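Local coordinates for outer membrane protein SusF (Bacteroides thetaiotaomicron, PDB 4FE9) that binds starch at the cell surface through its carbohydrate-binding modules before the sugar is taken into the periplasm for degradation, at residues Gly239-Ser244 with Phe252-Asn257; Gly436-Arg441 with Val458-Gly463; Lys114-Ala119 with Gly133-Ile138; Ser105-Val110 with Asp246-Arg251. One frame throughout, in Å; residues are numbered along the deposited sequence. Where two conformers were deposited one is given.

Interaction 1 of 4, residues Gly239-Ser244 with Phe252-Asn257. With EDO (1,2-ethanediol), chain E.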
loop_
_atom_site.group_PDB
_atom_site.type_symbol
_atom_site.label_atom_id
_atom_site.label_comp_id
_atom_site.label_asym_id
_atom_site.label_seq_id
_atom_site.Cartn_x
_atom_site.Cartn_y
_atom_site.Cartn_z
ATOM N N GLY A 239 -0.646 5.069 -20.239
ATOM C CA GLY A 239 -0.304 3.664 -20.172
ATOM C C GLY A 239 -1.255 2.918 -19.240
ATOM O O GLY A 239 -2.464 3.252 -19.155
ATOM N N LYS A 240 -0.752 1.884 -18.588
ATOM C CA LYS A 240 -1.587 1.097 -17.693
ATOM C C LYS A 240 -1.761 1.842 -16.385
ATOM O O LYS A 240 -0.787 2.227 -15.753
ATOM C CB LYS A 240 -0.959 -0.254 -17.415
ATOM C CG LYS A 240 -0.990 -1.209 -18.598
ATOM C CD LYS A 240 0.046 -2.280 -18.394
ATOM C CE LYS A 240 0.302 -3.027 -19.670
ATOM N NZ LYS A 240 -0.766 -4.029 -19.867
ATOM N N ILE A 241 -3.008 2.097 -16.026
ATOM C CA ILE A 241 -3.321 2.817 -14.802
ATOM C C ILE A 241 -4.376 2.085 -14.027
ATOM O O ILE A 241 -5.008 1.162 -14.540
ATOM C CB ILE A 241 -3.810 4.257 -15.088
ATOM C CG1 ILE A 241 -5.100 4.260 -15.920
ATOM C CG2 ILE A 241 -2.736 5.059 -15.766
ATOM C CD1 ILE A 241 -5.772 5.616 -15.909
ATOM N N LYS A 242 -4.471 2.405 -12.740
ATOM C CA LYS A 242 -5.537 1.894 -11.905
ATOM C C LYS A 242 -6.191 3.051 -11.149
ATOM O O LYS A 242 -5.502 3.849 -10.523
ATOM C CB LYS A 242 -4.964 0.893 -10.907
ATOM C CG LYS A 242 -5.971 0.437 -9.871
ATOM C CD LYS A 242 -5.290 -0.352 -8.777
ATOM C CE LYS A 242 -5.735 -1.795 -8.798
ATOM N NZ LYS A 242 -4.932 -2.600 -7.786
ATOM N N ILE A 243 -7.493 3.185 -11.297
ATOM C CA ILE A 243 -8.237 4.257 -10.685
ATOM C C ILE A 243 -8.987 3.661 -9.492
ATOM O O ILE A 243 -9.598 2.610 -9.635
ATOM C CB ILE A 243 -9.273 4.812 -11.648
ATOM C CG1 ILE A 243 -8.598 5.523 -12.812
ATOM C CG2 ILE A 243 -10.204 5.817 -10.929
ATOM C CD1 ILE A 243 -9.601 5.895 -13.898
ATOM N N SER A 244 -8.722 4.183 -8.288
ATOM C CA SER A 244 -9.384 3.669 -7.072
ATOM C C SER A 244 -10.274 4.705 -6.461
ATOM O O SER A 244 -9.885 5.881 -6.355
ATOM C CB SER A 244 -8.360 3.221 -6.044
ATOM O OG SER A 244 -7.595 2.152 -6.558
ATOM N N PHE A 252 -9.953 9.402 -4.005
ATOM C CA PHE A 252 -9.589 8.654 -5.197
ATOM C C PHE A 252 -8.085 8.676 -5.333
ATOM O O PHE A 252 -7.422 9.604 -4.836
ATOM C CB PHE A 252 -10.240 9.278 -6.412
ATOM C CG PHE A 252 -9.597 10.575 -6.848
ATOM C CD1 PHE A 252 -10.133 11.801 -6.449
ATOM C CD2 PHE A 252 -8.429 10.564 -7.618
ATOM C CE1 PHE A 252 -9.521 13.010 -6.825
ATOM C CE2 PHE A 252 -7.795 11.745 -7.983
ATOM C CZ PHE A 252 -8.340 12.977 -7.602
ATOM N N THR A 253 -7.518 7.612 -5.893
ATOM C CA THR A 253 -6.169 7.682 -6.446
ATOM C C THR A 253 -6.175 7.202 -7.898
ATOM O O THR A 253 -7.055 6.437 -8.308
ATOM C CB THR A 253 -5.210 6.806 -5.685
ATOM O OG1 THR A 253 -5.727 5.479 -5.670
ATOM C CG2 THR A 253 -5.008 7.335 -4.219
ATOM N N VAL A 254 -5.203 7.678 -8.664
ATOM C CA VAL A 254 -4.874 7.117 -9.948
ATOM C C VAL A 254 -3.408 6.750 -9.919
ATOM O O VAL A 254 -2.565 7.624 -9.718
ATOM C CB VAL A 254 -5.093 8.134 -11.047
ATOM C CG1 VAL A 254 -4.808 7.495 -12.413
ATOM C CG2 VAL A 254 -6.572 8.672 -10.996
ATOM N N LYS A 255 -3.103 5.465 -10.128
ATOM C CA LYS A 255 -1.766 4.950 -9.921
ATOM C C LYS A 255 -1.253 4.213 -11.157
ATOM O O LYS A 255 -2.034 3.735 -11.960
ATOM C CB LYS A 255 -1.737 4.031 -8.693
ATOM C CG LYS A 255 -1.857 4.844 -7.368
ATOM C CD LYS A 255 -2.291 4.001 -6.151
ATOM C CE LYS A 255 -1.563 2.697 -6.088
ATOM N NZ LYS A 255 -1.282 2.322 -4.656
ATOM N N ASP A 256 0.059 4.306 -11.378
ATOM C CA ASP A 256 0.759 3.531 -12.414
ATOM C C ASP A 256 0.514 2.030 -12.166
ATOM O O ASP A 256 0.619 1.550 -11.028
ATOM C CB ASP A 256 2.256 3.900 -12.337
ATOM C CG ASP A 256 3.129 3.121 -13.315
ATOM O OD1 ASP A 256 2.614 2.291 -14.102
ATOM O OD2 ASP A 256 4.366 3.297 -13.231
ATOM N N ASN A 257 0.008 1.332 -13.181
ATOM C CA ASN A 257 -0.364 -0.068 -12.996
ATOM C C ASN A 257 0.461 -0.998 -13.881
ATOM O O ASN A 257 0.037 -2.124 -14.181
ATOM C CB ASN A 257 -1.865 -0.262 -13.248
ATOM C CG ASN A 257 -2.422 -1.507 -12.553
ATOM O OD1 ASN A 257 -1.978 -1.868 -11.452
ATOM N ND2 ASN A 257 -3.358 -2.205 -13.222
HETATM C C1 EDO E . -8.612 6.221 -2.401
HETATM O O1 EDO E . -7.904 6.303 -1.170
HETATM C C2 EDO E . -8.584 4.793 -2.909
HETATM O O2 EDO E . -7.229 4.349 -2.967
HETATM O O HOH W 1 -4.069 -1.299 -15.990
HETATM O O HOH W 2 -5.372 3.536 -7.670
HETATM O O HOH W 3 -2.925 -4.038 -9.908
#
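Thr253 carries OG1 between its backbone N and carbonyl carbon (chi1 55°), while Ser244 turns OG anti to its carbonyl carbon (chi1 -63°), and the two hydroxyls converge on one water in this antiparallel beta hairpin of the first carbohydrate-binding module. The water lies 2.8 Å from Ser244 OG and 2.8 Å from Thr253 OG1, and it donates to Lys242 O. Serine and threonine suit the place because their side chains are short and both hydroxyls reach this water. Thr253 OG1 is also hydrogen-bonded to O2 of a 1,2-ethanediol at 3.3 Å. Replacing Thr253 with an alanine would probably cost the diol that bond, leave the water with one fewer partner and deprive Ser244 CB of the OG1 it packs against. Between their backbones, Ser244 N to Thr253 O is a nearly straight hydrogen bond of 2.8 Å, and Lys242 pairs with Lys255 through two more. On the buried face Ile243 and Val254 lie side by side, CG1 to CG2 4.2 Å. Ile241 crosses Val254 obliquely, CD1 to CG1 4.1 Å. Branched aliphatic side chains fit here, being at home in extended backbone; they cover the buried face, where Ile243 and Val254 pack on Phe192. At the open end Asn257 N bonds to Lys240 O at 2.8 Å, with the donor 47° above the carbonyl plane, as the chain leaves the strand. Asn257 presses CB against the backbone of Ile241, and its ND2 has two acceptors: Glu183 OE1 and a water, 3.0 Å away, that in turn donates to Ile241 O.

Interaction 2 of 4, residues Gly436-Arg441 with Val458-Gly463. With EDO (1,2-ethanediol), chain F.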
loop_
_atom_site.group_PDB
_atom_site.type_symbol
_atom_site.label_atom_id
_atom_site.label_comp_id
_atom_site.label_asym_id
_atom_site.label_seq_id
_atom_site.Cartn_x
_atom_site.Cartn_y
_atom_site.Cartn_z
ATOM N N GLY A 436 17.289 -33.641 -15.061
ATOM C CA GLY A 436 18.212 -33.189 -13.995
ATOM C C GLY A 436 18.340 -31.657 -13.881
ATOM O O GLY A 436 19.294 -31.152 -13.314
ATOM N N GLN A 437 17.380 -30.927 -14.455
ATOM C CA GLN A 437 17.215 -29.497 -14.176
ATOM C C GLN A 437 15.916 -29.172 -13.397
ATOM O O GLN A 437 14.885 -29.828 -13.580
ATOM C CB GLN A 437 17.225 -28.735 -15.465
ATOM C CG GLN A 437 18.129 -27.585 -15.444
ATOM C CD GLN A 437 19.307 -27.803 -16.301
ATOM O OE1 GLN A 437 19.287 -28.665 -17.165
ATOM N NE2 GLN A 437 20.304 -26.946 -16.167
ATOM N N ILE A 438 15.953 -28.159 -12.533
ATOM C CA ILE A 438 14.692 -27.645 -11.990
ATOM C C ILE A 438 13.978 -26.832 -13.051
ATOM O O ILE A 438 14.587 -25.982 -13.669
ATOM C CB ILE A 438 14.903 -26.796 -10.730
ATOM C CG1 ILE A 438 15.766 -27.567 -9.724
ATOM C CG2 ILE A 438 13.548 -26.465 -10.105
ATOM C CD1 ILE A 438 15.837 -26.931 -8.339
ATOM N N ALA A 439 12.790 -27.299 -13.443
ATOM C CA ALA A 439 11.932 -26.567 -14.403
ATOM C C ALA A 439 10.770 -25.927 -13.666
ATOM O O ALA A 439 9.836 -26.624 -13.226
ATOM C CB ALA A 439 11.395 -27.514 -15.481
ATOM N N TYR A 440 10.778 -24.603 -13.618
ATOM C CA TYR A 440 9.710 -23.866 -12.995
ATOM C C TYR A 440 8.517 -23.736 -13.936
ATOM O O TYR A 440 8.658 -23.226 -15.073
ATOM C CB TYR A 440 10.202 -22.470 -12.603
ATOM C CG TYR A 440 11.286 -22.502 -11.569
ATOM C CD1 TYR A 440 10.987 -22.750 -10.246
ATOM C CD2 TYR A 440 12.636 -22.432 -11.939
ATOM C CE1 TYR A 440 11.986 -22.864 -9.297
ATOM C CE2 TYR A 440 13.647 -22.550 -10.995
ATOM C CZ TYR A 440 13.314 -22.716 -9.667
ATOM O OH TYR A 440 14.308 -22.774 -8.691
ATOM N N ARG A 441 7.327 -23.906 -13.377
ATOM C CA ARG A 441 6.118 -23.701 -14.162
ATOM C C ARG A 441 5.999 -22.236 -14.562
ATOM O O ARG A 441 5.709 -21.921 -15.713
ATOM C CB ARG A 441 4.870 -24.154 -13.398
ATOM C CG ARG A 441 3.559 -23.685 -14.067
ATOM C CD ARG A 441 2.368 -24.514 -13.597
ATOM N NE ARG A 441 1.116 -23.961 -14.139
ATOM C CZ ARG A 441 -0.094 -24.389 -13.812
ATOM N NH1 ARG A 441 -1.162 -23.941 -14.489
ATOM N NH2 ARG A 441 -0.230 -25.366 -12.909
ATOM N N VAL A 458 12.655 -36.821 -3.955
ATOM C CA VAL A 458 13.225 -35.758 -4.836
ATOM C C VAL A 458 14.462 -35.108 -4.204
ATOM O O VAL A 458 14.439 -34.789 -3.035
ATOM C CB VAL A 458 12.175 -34.615 -5.113
ATOM C CG1 VAL A 458 12.722 -33.636 -6.122
ATOM C CG2 VAL A 458 10.860 -35.190 -5.572
ATOM N N TYR A 459 15.458 -34.757 -5.026
ATOM C CA TYR A 459 16.610 -33.967 -4.563
ATOM C C TYR A 459 16.755 -32.673 -5.359
ATOM O O TYR A 459 16.981 -32.710 -6.567
ATOM C CB TYR A 459 17.928 -34.787 -4.667
ATOM C CG TYR A 459 17.923 -36.080 -3.864
ATOM C CD1 TYR A 459 18.735 -36.235 -2.739
ATOM C CD2 TYR A 459 17.084 -37.124 -4.209
ATOM C CE1 TYR A 459 18.655 -37.372 -1.957
ATOM C CE2 TYR A 459 17.023 -38.272 -3.457
ATOM C CZ TYR A 459 17.826 -38.403 -2.348
ATOM O OH TYR A 459 17.770 -39.557 -1.633
ATOM N N LEU A 460 16.809 -31.537 -4.654
ATOM C CA LEU A 460 16.893 -30.234 -5.319
ATOM C C LEU A 460 18.119 -29.470 -4.904
ATOM O O LEU A 460 18.297 -29.152 -3.723
ATOM C CB LEU A 460 15.654 -29.385 -5.010
ATOM C CG LEU A 460 14.291 -30.024 -5.241
ATOM C CD1 LEU A 460 13.221 -29.276 -4.482
ATOM C CD2 LEU A 460 13.984 -30.046 -6.722
ATOM N N ASN A 461 18.898 -29.053 -5.880
ATOM C CA ASN A 461 19.929 -28.088 -5.639
ATOM C C ASN A 461 19.559 -26.738 -6.217
ATOM O O ASN A 461 19.779 -26.480 -7.393
ATOM C CB ASN A 461 21.247 -28.570 -6.238
ATOM C CG ASN A 461 22.418 -27.717 -5.821
ATOM O OD1 ASN A 461 22.295 -26.497 -5.673
ATOM N ND2 ASN A 461 23.590 -28.332 -5.742
ATOM N N PHE A 462 19.036 -25.856 -5.376
ATOM C CA PHE A 462 18.572 -24.569 -5.851
ATOM C C PHE A 462 19.700 -23.683 -6.244
ATOM O O PHE A 462 19.543 -22.823 -7.099
ATOM C CB PHE A 462 17.710 -23.880 -4.814
ATOM C CG PHE A 462 16.351 -24.434 -4.711
ATOM C CD1 PHE A 462 15.398 -24.142 -5.674
ATOM C CD2 PHE A 462 15.973 -25.157 -3.597
ATOM C CE1 PHE A 462 14.115 -24.649 -5.570
ATOM C CE2 PHE A 462 14.684 -25.634 -3.460
ATOM C CZ PHE A 462 13.740 -25.367 -4.444
ATOM N N GLY A 463 20.873 -23.916 -5.661
ATOM C CA GLY A 463 22.071 -23.155 -6.044
ATOM C C GLY A 463 22.476 -23.480 -7.464
ATOM O O GLY A 463 22.920 -22.616 -8.214
HETATM C C1 EDO F . 15.719 -19.978 -7.542
HETATM O O1 EDO F . 14.649 -20.436 -6.705
HETATM C C2 EDO F . 15.155 -18.922 -8.460
HETATM O O2 EDO F . 16.180 -18.500 -9.362
#
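The Tyr440 hydroxyl meets the Phe462 ring at its edge, in the plane of the ring, with OH 3.5 Å from CD1. A polar oxygen is suited to that rim, where the ring's C-H groups are slightly electropositive. Tyr440's own ring has Ile438 CG2 over one face, 3.7 Å above the plane and displaced toward the rim. The same isoleucine joins the two segments: its CD1 comes 3.9 Å from Phe462 CD1 and 4.0 Å from Leu460 CD2, its side chain crossing both at about a right angle. With CG1 anti to the carbonyl carbon (chi1 -51°) and a further extended bond, the long branch can reach across. No hydrogen bond links the segments, so the contact is essentially apolar. The Tyr440 oxygen has a second neighbour, a 1,2-ethanediol whose O1 donates to it over 3.1 Å; this molecule also bonds to Ala284 and Ile298 of the second module. In the third carbohydrate-binding module, strand 437-440 pairs with 430-434, whereas 458-461 lies between 401-402 and 466-469. The contact thus joins strands of different sheets, with Leu460 also touching Ile433 of strand 430-434 and Phe462 meeting Phe401 edge-to-face.

Interaction 3 of 4, residues Lys114-Ala119 with Gly133-Ile138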
loop_
_atom_site.group_PDB
_atom_site.type_symbol
_atom_site.label_atom_id
_atom_site.label_comp_id
_atom_site.label_asym_id
_atom_site.label_seq_id
_atom_site.Cartn_x
_atom_site.Cartn_y
_atom_site.Cartn_z
ATOM N N LYS A 114 -7.377 18.329 18.484
ATOM C CA LYS A 114 -6.598 18.835 19.566
ATOM C C LYS A 114 -5.944 20.170 19.144
ATOM O O LYS A 114 -5.339 20.261 18.090
ATOM C CB LYS A 114 -5.571 17.774 19.967
ATOM C CG LYS A 114 -4.572 18.177 21.020
ATOM C CD LYS A 114 -3.703 16.946 21.418
ATOM C CE LYS A 114 -2.199 17.200 21.191
ATOM N NZ LYS A 114 -1.816 17.109 19.740
ATOM N N ILE A 115 -6.300 21.232 19.855
ATOM C CA ILE A 115 -5.868 22.594 19.527
ATOM C C ILE A 115 -4.734 23.017 20.432
ATOM O O ILE A 115 -4.846 22.956 21.657
ATOM C CB ILE A 115 -7.005 23.577 19.685
ATOM C CG1 ILE A 115 -8.208 23.098 18.874
ATOM C CG2 ILE A 115 -6.584 24.959 19.247
ATOM C CD1 ILE A 115 -9.458 23.785 19.204
ATOM N N SER A 116 -3.609 23.347 19.832
ATOM C CA SER A 116 -2.427 23.786 20.571
ATOM C C SER A 116 -2.137 25.234 20.222
ATOM O O SER A 116 -1.798 25.525 19.069
ATOM C CB SER A 116 -1.226 22.925 20.156
ATOM O OG SER A 116 -0.212 22.945 21.130
ATOM N N ILE A 117 -2.297 26.147 21.192
ATOM C CA ILE A 117 -1.998 27.572 20.975
ATOM C C ILE A 117 -0.722 27.991 21.699
ATOM O O ILE A 117 -0.568 27.740 22.896
ATOM C CB ILE A 117 -3.134 28.484 21.442
ATOM C CG1 ILE A 117 -4.450 28.111 20.737
ATOM C CG2 ILE A 117 -2.788 29.937 21.126
ATOM C CD1 ILE A 117 -5.658 28.835 21.269
ATOM N N ASN A 118 0.257 28.423 20.934
ATOM C CA ASN A 118 1.513 28.906 21.499
ATOM C C ASN A 118 1.456 30.434 21.484
ATOM O O ASN A 118 1.391 31.055 20.397
ATOM C CB ASN A 118 2.699 28.383 20.647
ATOM C CG ASN A 118 4.055 28.785 21.199
ATOM O OD1 ASN A 118 4.261 29.929 21.669
ATOM N ND2 ASN A 118 5.010 27.894 21.062
ATOM N N ALA A 119 1.249 31.032 22.660
ATOM C CA ALA A 119 1.109 32.473 22.736
ATOM C C ALA A 119 2.268 33.127 23.511
ATOM O O ALA A 119 2.960 32.467 24.295
ATOM C CB ALA A 119 -0.244 32.848 23.377
ATOM N N GLY A 133 1.124 27.062 28.006
ATOM C CA GLY A 133 -0.300 26.805 28.201
ATOM C C GLY A 133 -0.632 25.353 27.935
ATOM O O GLY A 133 0.231 24.583 27.535
ATOM N N ASN A 134 -1.902 24.984 28.112
ATOM C CA ASN A 134 -2.322 23.599 27.893
ATOM C C ASN A 134 -2.936 23.477 26.484
ATOM O O ASN A 134 -3.327 24.467 25.912
ATOM C CB ASN A 134 -3.380 23.232 28.931
ATOM C CG ASN A 134 -4.483 24.278 29.016
ATOM O OD1 ASN A 134 -4.203 25.469 29.064
ATOM N ND2 ASN A 134 -5.708 23.851 28.835
ATOM N N GLU A 135 -3.181 22.246 26.036
ATOM C CA GLU A 135 -4.035 21.984 24.870
ATOM C C GLU A 135 -5.504 21.827 25.239
ATOM O O GLU A 135 -5.822 21.498 26.360
ATOM C CB GLU A 135 -3.545 20.728 24.160
ATOM C CG GLU A 135 -2.058 20.719 24.013
ATOM C CD GLU A 135 -1.539 19.511 23.252
ATOM O OE1 GLU A 135 -2.033 18.386 23.506
ATOM O OE2 GLU A 135 -0.633 19.687 22.395
ATOM N N VAL A 136 -6.399 22.053 24.274
ATOM C CA VAL A 136 -7.821 21.801 24.472
ATOM C C VAL A 136 -8.384 21.019 23.262
ATOM O O VAL A 136 -7.681 20.862 22.248
ATOM C CB VAL A 136 -8.615 23.117 24.658
ATOM C CG1 VAL A 136 -8.059 23.921 25.881
ATOM C CG2 VAL A 136 -8.561 23.967 23.411
ATOM N N SER A 137 -9.615 20.494 23.406
ATOM C CA SER A 137 -10.213 19.499 22.455
ATOM C C SER A 137 -11.523 20.047 22.015
ATOM O O SER A 137 -12.289 20.535 22.843
ATOM C CB SER A 137 -10.538 18.166 23.150
ATOM O OG SER A 137 -9.381 17.478 23.493
ATOM N N ILE A 138 -11.817 19.899 20.720
ATOM C CA ILE A 138 -13.172 19.959 20.240
ATOM C C ILE A 138 -13.377 18.803 19.243
ATOM O O ILE A 138 -12.433 18.023 18.958
ATOM C CB ILE A 138 -13.467 21.309 19.529
ATOM C CG1 ILE A 138 -12.625 21.422 18.266
ATOM C CG2 ILE A 138 -13.167 22.530 20.481
ATOM C CD1 ILE A 138 -13.128 22.468 17.337
HETATM O O HOH W 4 -3.878 25.249 23.329
HETATM O O HOH W 5 -1.539 25.596 24.331
HETATM O O HOH W 6 1.798 26.568 25.167
#
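Ile115 and Val136 form an antiparallel hydrogen-bonded pair, with Ile115 N to Val136 O at 2.8 Å and Val136 N to Ile115 O at 3.2 Å, in a hairpin whose short strand segments run at 141° to one another. Both side chains of the pair point to the same face, where Ile115 CB stands 4.1 Å from Val136 CG2. Farther along, Ile138 has CG1 between its backbone N and carbonyl carbon (chi1 65°), and this carbon lies 4.1 Å from Ile115 CD1. Beta-branched residues suit such strands because they tolerate extended backbone and pack closely. On the other face Lys114 holds CG anti to its backbone N (chi1 175°) and runs its aliphatic chain beside the Glu135 carboxylate. The NZ to OE2 separation of 3.9 Å makes this a long salt bridge, and its detail is doubtful because the two side chains are modelled too close together. The firmer partner of Lys114 NZ is Glu74. An alanine in place of Lys114 would probably cost Glu74 the salt bridge from this lysine and take away the aliphatic chain lying beside Glu135. Toward Gly133 the chains part and waters take over: one accepts from Ile117 N at 2.8 Å and sits near Ile115 O and Asn134 O as well, filling the place of a direct strand bond. Strand 111-122 is flanked by 64-72 on one side and 128-141 on the other, and strand 48-57 meets the buried face, where Ile51 touches Ile115 and Ile138 and Ala52 touches Val136.

Interaction 4 of 4, residues Ser105-Val110 with Asp246-Arg251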
loop_
_atom_site.group_PDB
_atom_site.type_symbol
_atom_site.label_atom_id
_atom_site.label_comp_id
_atom_site.label_asym_id
_atom_site.label_seq_id
_atom_site.Cartn_x
_atom_site.Cartn_y
_atom_site.Cartn_z
ATOM N N SER A 105 -10.197 11.968 5.077
ATOM C CA SER A 105 -11.516 11.363 4.991
ATOM C C SER A 105 -12.624 12.395 5.030
ATOM O O SER A 105 -12.616 13.322 5.881
ATOM C CB SER A 105 -11.679 10.356 6.111
ATOM O OG SER A 105 -12.993 9.922 6.222
ATOM N N ARG A 106 -13.602 12.240 4.134
ATOM C CA ARG A 106 -14.810 12.994 4.223
ATOM C C ARG A 106 -15.901 12.277 4.995
ATOM O O ARG A 106 -17.015 12.770 5.080
ATOM C CB ARG A 106 -15.294 13.386 2.857
ATOM C CG ARG A 106 -14.152 13.910 1.946
ATOM C CD ARG A 106 -14.748 14.631 0.725
ATOM N NE ARG A 106 -15.361 15.880 1.125
ATOM C CZ ARG A 106 -16.037 16.693 0.322
ATOM N NH1 ARG A 106 -16.102 16.454 -0.986
ATOM N NH2 ARG A 106 -16.636 17.777 0.831
ATOM N N ALA A 107 -15.566 11.149 5.609
ATOM C CA ALA A 107 -16.593 10.314 6.244
ATOM C C ALA A 107 -17.361 11.162 7.298
ATOM O O ALA A 107 -16.749 11.984 8.008
ATOM C CB ALA A 107 -15.949 9.136 6.899
ATOM N N SER A 108 -18.681 10.951 7.423
ATOM C CA SER A 108 -19.460 11.743 8.357
ATOM C C SER A 108 -19.403 11.164 9.776
ATOM O O SER A 108 -20.430 10.770 10.344
ATOM C CB SER A 108 -20.889 11.869 7.895
ATOM O OG SER A 108 -21.610 12.747 8.739
ATOM N N VAL A 109 -18.212 11.189 10.348
ATOM C CA VAL A 109 -17.914 10.592 11.657
ATOM C C VAL A 109 -17.435 11.733 12.599
ATOM O O VAL A 109 -16.720 12.662 12.154
ATOM C CB VAL A 109 -16.743 9.543 11.493
ATOM C CG1 VAL A 109 -16.235 9.072 12.848
ATOM C CG2 VAL A 109 -17.222 8.337 10.635
ATOM N N VAL A 110 -17.733 11.627 13.893
ATOM C CA VAL A 110 -17.221 12.634 14.869
ATOM C C VAL A 110 -15.680 12.583 14.996
ATOM O O VAL A 110 -15.107 11.550 15.343
ATOM C CB VAL A 110 -17.868 12.472 16.262
ATOM C CG1 VAL A 110 -17.319 13.509 17.219
ATOM C CG2 VAL A 110 -19.390 12.589 16.153
ATOM N N ASP A 246 -12.669 5.289 -2.981
ATOM C CA ASP A 246 -13.083 4.863 -1.640
ATOM C C ASP A 246 -14.375 5.570 -1.290
ATOM O O ASP A 246 -14.411 6.808 -1.121
ATOM C CB ASP A 246 -11.960 5.220 -0.646
ATOM C CG ASP A 246 -12.284 4.845 0.799
ATOM O OD1 ASP A 246 -13.499 4.704 1.165
ATOM O OD2 ASP A 246 -11.309 4.817 1.604
ATOM N N ALA A 247 -15.470 4.842 -1.346
ATOM C CA ALA A 247 -16.774 5.452 -1.233
ATOM C C ALA A 247 -17.233 5.567 0.239
ATOM O O ALA A 247 -18.418 5.837 0.510
ATOM C CB ALA A 247 -17.800 4.673 -2.046
ATOM N N PHE A 248 -16.303 5.382 1.175
ATOM C CA PHE A 248 -16.587 5.665 2.582
ATOM C C PHE A 248 -15.860 6.943 3.023
ATOM O O PHE A 248 -16.503 7.910 3.442
ATOM C CB PHE A 248 -16.172 4.478 3.471
ATOM C CG PHE A 248 -16.295 4.755 4.955
ATOM C CD1 PHE A 248 -17.555 4.865 5.548
ATOM C CD2 PHE A 248 -15.160 5.090 5.711
ATOM C CE1 PHE A 248 -17.690 5.197 6.900
ATOM C CE2 PHE A 248 -15.278 5.430 7.070
ATOM C CZ PHE A 248 -16.560 5.475 7.669
ATOM N N ASN A 249 -14.550 6.990 2.755
ATOM C CA ASN A 249 -13.746 8.212 2.935
ATOM C C ASN A 249 -13.860 9.245 1.813
ATOM O O ASN A 249 -13.488 10.391 2.006
ATOM C CB ASN A 249 -12.288 7.861 3.169
ATOM C CG ASN A 249 -12.104 7.007 4.382
ATOM O OD1 ASN A 249 -12.499 7.404 5.494
ATOM N ND2 ASN A 249 -11.692 5.758 4.165
ATOM N N TYR A 250 -14.498 8.858 0.699
ATOM C CA TYR A 250 -14.602 9.725 -0.536
ATOM C C TYR A 250 -13.273 10.295 -1.006
ATOM O O TYR A 250 -13.022 11.496 -0.910
ATOM C CB TYR A 250 -15.645 10.813 -0.378
ATOM C CG TYR A 250 -17.013 10.319 -0.669
ATOM C CD1 TYR A 250 -17.685 9.503 0.252
ATOM C CD2 TYR A 250 -17.541 10.428 -1.953
ATOM C CE1 TYR A 250 -18.904 8.881 -0.086
ATOM C CE2 TYR A 250 -18.765 9.828 -2.290
ATOM C CZ TYR A 250 -19.402 9.016 -1.384
ATOM O OH TYR A 250 -20.637 8.507 -1.709
ATOM N N ARG A 251 -12.393 9.408 -1.394
ATOM C CA ARG A 251 -11.091 9.784 -1.886
ATOM C C ARG A 251 -10.858 8.939 -3.128
ATOM O O ARG A 251 -11.423 7.843 -3.236
ATOM C CB ARG A 251 -10.017 9.435 -0.851
ATOM C CG ARG A 251 -9.673 10.624 0.103
ATOM C CD ARG A 251 -8.176 10.601 0.539
ATOM N NE ARG A 251 -7.724 11.944 0.858
ATOM C CZ ARG A 251 -6.745 12.577 0.235
ATOM N NH1 ARG A 251 -5.960 11.926 -0.605
ATOM N NH2 ARG A 251 -6.433 13.808 0.600
#
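Ala107 sets its methyl over one face of the Phe248 ring, a CH-pi contact with CB 4.1 Å from the ring centroid and 26° off the normal. Val109 CG2 adds a second aliphatic touch, 4.2 Å from Phe248 CZ, its side chain crossing the phenylalanine at about a right angle. Alanine's short side chain suits the place, since its methyl lies over the ring while CA is close to Phe248 O. Beside this apolar patch Ser105 holds OG anti to its backbone N (chi1 169°), between Asn249 OD1, to which it donates at 2.7 Å, and Ala107 N, from which it accepts at 2.9 Å. The second bond closes an ST turn, so one hydroxyl fixes both the loop and the neighbouring amide. That amide is held further, because Asn249 ND2 donates to Asp246 OD2 at 2.8 Å. Aspartate is apt for the bend: Asp246 OD1 makes an Asx turn through Phe248 N, extended to an Asx motif by Asn249 N. Backbone joins backbone where Arg106 N donates to Asn249 O at 2.8 Å. Arg106 CD touches Tyr250 CB at 4.1 Å, guanidinium and ring planes being turned 88° apart; Arg106 NH1 bonds to Val225 O, and the guanidinium makes a cation-pi contact with Trp227. The loop between helix 92-102 and strand 111-122 thereby rests on the turn linking strands 241-246 and 251-256 of the first carbohydrate-binding module.

Interactions 1 and 4 share one hairpin: residues 246-251 form the turn joining the strands of interaction 1, and the centres of interactions 1 and 4 lie about 20 Å apart. The partner loop of interaction 4 leads directly into strand 111-122 of interaction 3, about 26 Å away between centres, so interaction 4 links the N-terminal sheet to the first carbohydrate-binding module. Interaction 1 lies near the glucose-binding residues of that module: the side chain of Ile243 is about 4 Å from that of Phe192, and the Phe252 side chain about 13 Å from a bound glucose. Interaction 2, in the third module, is about 38 Å from interaction 1 and about 65 Å from interaction 3, centre to centre.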